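YCAC GENE product (Escherichia coli, PDB 1YAC) forms an octamer and is probably a hydrolase of unknown specificity, with the three-layer alpha-beta-alpha fold of isochorismatase-like enzymes. Local coordinates at residues 89-94 against 127-132. Sequence-based numbering, arbitrary orientation.
Sequences NAWDNE and IEEGFD
Trp-91 reaches Glu-129 and Phe-131 where a 3-10 turn leading into helix 94-102 faces the Schellman motif that closes the C-terminal end of helix 115-128, at one end of the three-layer alpha-beta-alpha sandwich of the isochorismatase family. One polar bond joins the two segments: Trp-91 NE1 donates to Glu-129 OE2 at 2.9 Å, nearly straight at 172°. The acceptor lies in the indole plane, but the N-H meets OE2 from above the carboxylate plane, the two planes being 74° apart. Glutamate suits this place because a bend at chi2 (-125°) brings its carboxylate to the indole edge, while OE1 makes a salt bridge to Lys-101 on helix 94-102. Apolar contact continues along the same rim of the indole, whose CH2 meets Phe-131 CE2 at 3.7 Å with the rings set obliquely. Phe-96, Val-97 and Val-100 of helix 94-102, with Ala-126 of helix 115-128, also touch the tryptophan, so a large ring with one N-H fits between apolar neighbours and a carboxylate. A leucine in its place would probably open a gap beside Phe-131 and deprive Glu-129 OE2 of its indole donor. At the positive phi of Gly-130 a side chain would jam against the carbonyl O of Glu-129, which calls for glycine as the chain leaves the helix for strand 132-136. Asn-89 forms an Asx turn at the start of the 3-10 segment, its OD1 accepting from the backbone N of Trp-91 at 2.9 Å.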
loop_
_atom_site.group_PDB
_atom_site.type_symbol
_atom_site.label_atom_id
_atom_site.label_comp_id
_atom_site.label_asym_id
_atom_site.label_seq_id
_atom_site.Cartn_x
_atom_site.Cartn_y
_atom_site.Cartn_z
ATOM N N ASN A 89 17.657 4.176 -28.117
ATOM C CA ASN A 89 17.434 5.601 -27.822
ATOM C C ASN A 89 17.013 6.209 -29.181
ATOM O O ASN A 89 17.781 6.168 -30.151
ATOM C CB ASN A 89 18.727 6.266 -27.354
ATOM C CG ASN A 89 18.572 7.758 -27.160
ATOM O OD1 ASN A 89 17.516 8.331 -27.410
ATOM N ND2 ASN A 89 19.624 8.394 -26.687
ATOM N N ALA A 90 15.782 6.724 -29.263
ATOM C CA ALA A 90 15.268 7.329 -30.493
ATOM C C ALA A 90 16.175 8.434 -31.017
ATOM O O ALA A 90 16.257 8.653 -32.231
ATOM C CB ALA A 90 13.867 7.886 -30.270
ATOM N N TRP A 91 16.849 9.134 -30.103
ATOM C CA TRP A 91 17.758 10.207 -30.492
ATOM C C TRP A 91 18.937 9.704 -31.324
ATOM O O TRP A 91 19.578 10.488 -32.001
ATOM C CB TRP A 91 18.266 10.982 -29.278
ATOM C CG TRP A 91 18.512 12.420 -29.614
ATOM C CD1 TRP A 91 19.709 12.997 -29.964
ATOM C CD2 TRP A 91 17.535 13.470 -29.659
ATOM N NE1 TRP A 91 19.531 14.336 -30.223
ATOM C CE2 TRP A 91 18.208 14.651 -30.044
ATOM C CE3 TRP A 91 16.153 13.523 -29.410
ATOM C CZ2 TRP A 91 17.542 15.878 -30.186
ATOM C CZ3 TRP A 91 15.497 14.739 -29.549
ATOM C CH2 TRP A 91 16.192 15.900 -29.934
ATOM N N ASP A 92 19.244 8.411 -31.236
ATOM C CA ASP A 92 20.325 7.818 -32.024
ATOM C C ASP A 92 19.888 7.548 -33.464
ATOM O O ASP A 92 20.712 7.183 -34.308
ATOM C CB ASP A 92 20.812 6.519 -31.386
ATOM C CG ASP A 92 21.748 6.754 -30.213
ATOM O OD1 ASP A 92 22.401 7.820 -30.164
ATOM O OD2 ASP A 92 21.836 5.871 -29.337
ATOM N N ASN A 93 18.594 7.699 -33.739
ATOM C CA ASN A 93 18.050 7.494 -35.086
ATOM C C ASN A 93 18.072 8.854 -35.790
ATOM O O ASN A 93 17.440 9.813 -35.338
ATOM C CB ASN A 93 16.615 6.944 -34.997
ATOM C CG ASN A 93 15.969 6.734 -36.365
ATOM O OD1 ASN A 93 15.652 7.699 -37.069
ATOM N ND2 ASN A 93 15.734 5.476 -36.730
ATOM N N GLU A 94 18.812 8.951 -36.886
ATOM C CA GLU A 94 18.931 10.216 -37.619
ATOM C C GLU A 94 17.609 10.800 -38.134
ATOM O O GLU A 94 17.400 12.022 -38.089
ATOM C CB GLU A 94 19.934 10.059 -38.758
ATOM C CG GLU A 94 21.329 9.716 -38.263
ATOM C CD GLU A 94 22.355 9.633 -39.383
ATOM O OE1 GLU A 94 22.102 8.913 -40.376
ATOM O OE2 GLU A 94 23.418 10.283 -39.258
ATOM N N ILE A 127 18.138 17.259 -23.906
ATOM C CA ILE A 127 18.595 18.276 -22.962
ATOM C C ILE A 127 20.025 18.666 -23.343
ATOM O O ILE A 127 20.349 19.860 -23.401
ATOM C CB ILE A 127 18.531 17.765 -21.485
ATOM C CG1 ILE A 127 17.074 17.752 -21.004
ATOM C CG2 ILE A 127 19.402 18.635 -20.550
ATOM C CD1 ILE A 127 16.865 17.037 -19.677
ATOM N N GLU A 128 20.860 17.680 -23.663
ATOM C CA GLU A 128 22.240 17.984 -24.055
ATOM C C GLU A 128 22.262 18.851 -25.318
ATOM O O GLU A 128 23.123 19.709 -25.478
ATOM C CB GLU A 128 23.050 16.710 -24.302
ATOM C CG GLU A 128 24.454 16.998 -24.825
ATOM C CD GLU A 128 25.306 15.754 -24.996
ATOM O OE1 GLU A 128 25.139 14.783 -24.225
ATOM O OE2 GLU A 128 26.173 15.759 -25.892
ATOM N N GLU A 129 21.305 18.622 -26.208
ATOM C CA GLU A 129 21.214 19.391 -27.445
ATOM C C GLU A 129 20.641 20.797 -27.246
ATOM O O GLU A 129 20.583 21.576 -28.192
ATOM C CB GLU A 129 20.405 18.631 -28.501
ATOM C CG GLU A 129 21.112 17.402 -29.057
ATOM C CD GLU A 129 21.227 17.411 -30.576
ATOM O OE1 GLU A 129 21.137 18.493 -31.188
ATOM O OE2 GLU A 129 21.424 16.332 -31.168
ATOM N N GLY A 130 20.210 21.121 -26.031
ATOM C CA GLY A 130 19.684 22.446 -25.774
ATOM C C GLY A 130 18.183 22.615 -25.759
ATOM O O GLY A 130 17.693 23.737 -25.627
ATOM N N PHE A 131 17.434 21.527 -25.886
ATOM C CA PHE A 131 15.974 21.634 -25.857
ATOM C C PHE A 131 15.434 21.736 -24.426
ATOM O O PHE A 131 16.080 21.297 -23.470
ATOM C CB PHE A 131 15.330 20.401 -26.506
ATOM C CG PHE A 131 15.498 20.330 -27.999
ATOM C CD1 PHE A 131 14.560 20.917 -28.843
ATOM C CD2 PHE A 131 16.572 19.642 -28.560
ATOM C CE1 PHE A 131 14.690 20.811 -30.235
ATOM C CE2 PHE A 131 16.712 19.530 -29.939
ATOM C CZ PHE A 131 15.766 20.116 -30.776
ATOM N N ASP A 132 14.260 22.332 -24.281
ATOM C CA ASP A 132 13.599 22.402 -22.985
ATOM C C ASP A 132 12.698 21.177 -23.005
ATOM O O ASP A 132 11.803 21.079 -23.834
ATOM C CB ASP A 132 12.793 23.687 -22.860
ATOM C CG ASP A 132 13.687 24.885 -22.687
ATOM O OD1 ASP A 132 14.730 24.730 -22.013
ATOM O OD2 ASP A 132 13.380 25.954 -23.249
#